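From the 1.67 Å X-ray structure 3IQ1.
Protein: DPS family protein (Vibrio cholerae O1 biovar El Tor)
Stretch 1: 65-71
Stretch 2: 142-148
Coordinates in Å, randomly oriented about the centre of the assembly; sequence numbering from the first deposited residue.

Stretch 1, residues 65-71: LKIDELA
Stretch 2 (142-148) DYIREQE

K66 provides most of stretch 1's side of this contact: it lies extended across the ring of Y143 and still reaches a carboxylate beyond it. Both stretches are helical throughout, with phi/psi near -65/-42 except Q147 at -81/-28, and each belongs to a longer helix. They run antiparallel at 165°, their axes no closer than 12.5 Å, so long side chains must bridge the gap. K66 and Y143 are nearest in register, their CA atoms 7.9 Å apart.

K66 points toward the other helix with chi angles m, t, t, p. Its aliphatic portion covers one face of the Y143 ring, CD standing 3.8 Å from the centroid and 13° off the normal, a CH-pi contact. The ammonium then forms a salt bridge with E146 (m, t), NZ donating to OE1 at 2.7 Å. Water 1 accepts from K66 NZ at 3.1 Å and, weakly, from Q147 NE2 at 3.3 Å.

Y143 (chi1 m, chi2 6°) leaves its backbone sideways, but its end comes nearer, placing OH 2.9 Å from K66 O and 3.3 Å from E69 CB. K66 O accepts the helical hydrogen bond from L70 N at 2.9 Å. E69 (t, t) extends past the ring edge, where water 2 donates to E69 OE2 at 3.2 Å and D142 OD2 at 3.0 Å, linking two carboxylates that do not touch.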

# COMPACT_ATOMS: atom_id res chain seq x y z
N LEU B 65 -5.94 6.24 22.57
CA LEU B 65 -6.87 5.20 22.06
C LEU B 65 -7.77 4.71 23.21
O LEU B 65 -8.99 4.56 23.04
CB LEU B 65 -6.13 3.99 21.42
CG LEU B 65 -5.36 4.29 20.11
CD1 LEU B 65 -4.53 3.11 19.60
CD2 LEU B 65 -6.34 4.70 19.06
N LYS B 66 -7.18 4.48 24.36
CA LYS B 66 -7.90 3.94 25.53
C LYS B 66 -8.86 4.94 26.08
O LYS B 66 -9.96 4.58 26.47
CB LYS B 66 -6.93 3.43 26.58
CG LYS B 66 -6.24 2.12 26.12
CD LYS B 66 -5.37 1.44 27.16
CE LYS B 66 -4.83 0.08 26.75
NZ LYS B 66 -3.74 0.17 25.69
N ILE B 67 -8.48 6.22 26.12
CA ILE B 67 -9.34 7.28 26.56
C ILE B 67 -10.61 7.35 25.70
O ILE B 67 -11.73 7.44 26.23
CB ILE B 67 -8.62 8.63 26.53
CG1 ILE B 67 -7.66 8.73 27.73
CG2 ILE B 67 -9.61 9.73 26.61
CD1 ILE B 67 -6.60 9.85 27.56
N ASP B 68 -10.41 7.22 24.39
CA ASP B 68 -11.53 7.24 23.42
C ASP B 68 -12.52 6.09 23.73
O ASP B 68 -13.73 6.30 23.87
CB ASP B 68 -11.00 7.05 21.99
CG ASP B 68 -10.00 8.14 21.53
OD1 ASP B 68 -9.87 9.16 22.22
OD2 ASP B 68 -9.35 7.98 20.42
N GLU B 69 -11.97 4.90 23.90
CA GLU B 69 -12.76 3.68 24.11
C GLU B 69 -13.46 3.71 25.47
O GLU B 69 -14.54 3.22 25.63
CB GLU B 69 -11.95 2.38 23.86
CG GLU B 69 -12.80 1.07 23.59
CD GLU B 69 -12.01 -0.15 23.04
OE1 GLU B 69 -12.63 -1.21 22.79
OE2 GLU B 69 -10.79 -0.07 22.84
N LEU B 70 -12.80 4.29 26.46
CA LEU B 70 -13.37 4.41 27.78
C LEU B 70 -14.54 5.38 27.84
O LEU B 70 -15.61 5.06 28.37
CB LEU B 70 -12.25 4.79 28.73
CG LEU B 70 -12.43 4.88 30.18
CD1 LEU B 70 -13.10 3.58 30.73
CD2 LEU B 70 -11.00 5.08 30.80
N ALA B 71 -14.40 6.58 27.24
CA ALA B 71 -15.51 7.51 27.17
C ALA B 71 -16.70 6.88 26.42
O ALA B 71 -17.83 7.04 26.88
CB ALA B 71 -15.10 8.82 26.47
N ASP B 142 -8.65 -6.30 28.36
CA ASP B 142 -7.75 -5.80 27.33
C ASP B 142 -6.75 -4.82 27.94
O ASP B 142 -5.54 -4.90 27.66
CB ASP B 142 -8.50 -5.10 26.22
CG ASP B 142 -9.27 -6.05 25.31
OD1 ASP B 142 -9.07 -7.27 25.38
OD2 ASP B 142 -10.00 -5.55 24.47
N TYR B 143 -7.23 -3.85 28.72
CA TYR B 143 -6.35 -2.84 29.26
C TYR B 143 -5.32 -3.42 30.22
O TYR B 143 -4.13 -3.07 30.18
CB TYR B 143 -7.13 -1.74 29.97
CG TYR B 143 -7.99 -0.83 29.07
CD1 TYR B 143 -8.14 -1.07 27.69
CD2 TYR B 143 -8.61 0.25 29.58
CE1 TYR B 143 -8.89 -0.22 26.86
CE2 TYR B 143 -9.42 1.08 28.77
CZ TYR B 143 -9.54 0.83 27.42
OH TYR B 143 -10.28 1.66 26.66
N ILE B 144 -5.76 -4.35 31.06
CA ILE B 144 -4.89 -4.97 32.06
C ILE B 144 -3.79 -5.75 31.36
O ILE B 144 -2.60 -5.62 31.67
CB ILE B 144 -5.70 -5.87 33.02
CG1 ILE B 144 -6.58 -5.02 33.94
CG2 ILE B 144 -4.77 -6.76 33.84
CD1 ILE B 144 -7.69 -5.80 34.58
N ARG B 145 -4.14 -6.55 30.37
CA ARG B 145 -3.13 -7.43 29.81
C ARG B 145 -2.05 -6.59 29.07
O ARG B 145 -0.86 -6.94 29.09
CB ARG B 145 -3.75 -8.46 28.91
CG ARG B 145 -4.28 -7.93 27.62
CD ARG B 145 -5.21 -8.95 26.95
NE ARG B 145 -4.46 -10.10 26.47
CZ ARG B 145 -4.90 -10.98 25.56
NH1 ARG B 145 -4.13 -11.96 25.15
NH2 ARG B 145 -6.10 -10.87 25.08
N GLU B 146 -2.49 -5.53 28.39
CA GLU B 146 -1.59 -4.69 27.65
C GLU B 146 -0.66 -3.93 28.60
O GLU B 146 0.58 -3.78 28.36
CB GLU B 146 -2.35 -3.73 26.73
CG GLU B 146 -3.08 -4.46 25.60
CD GLU B 146 -3.99 -3.56 24.80
OE1 GLU B 146 -3.76 -2.35 24.81
OE2 GLU B 146 -4.91 -4.09 24.11
N GLN B 147 -1.24 -3.45 29.70
CA GLN B 147 -0.49 -2.56 30.58
C GLN B 147 0.41 -3.33 31.49
O GLN B 147 1.49 -2.83 31.87
CB GLN B 147 -1.39 -1.57 31.31
CG GLN B 147 -1.94 -0.60 30.32
CD GLN B 147 -3.08 0.26 30.87
OE1 GLN B 147 -3.60 0.00 31.96
NE2 GLN B 147 -3.46 1.26 30.12
N GLU B 148 0.06 -4.56 31.81
CA GLU B 148 0.99 -5.44 32.53
C GLU B 148 2.28 -5.65 31.71
O GLU B 148 3.36 -5.52 32.25
CB GLU B 148 0.35 -6.77 32.89
CG GLU B 148 -0.72 -6.67 33.96
CD GLU B 148 -1.46 -7.94 34.26
OE1 GLU B 148 -1.49 -8.84 33.38
OE2 GLU B 148 -2.07 -8.06 35.35
O HOH W 1 -1.61 1.66 27.37
O HOH W 2 -9.33 -2.80 23.57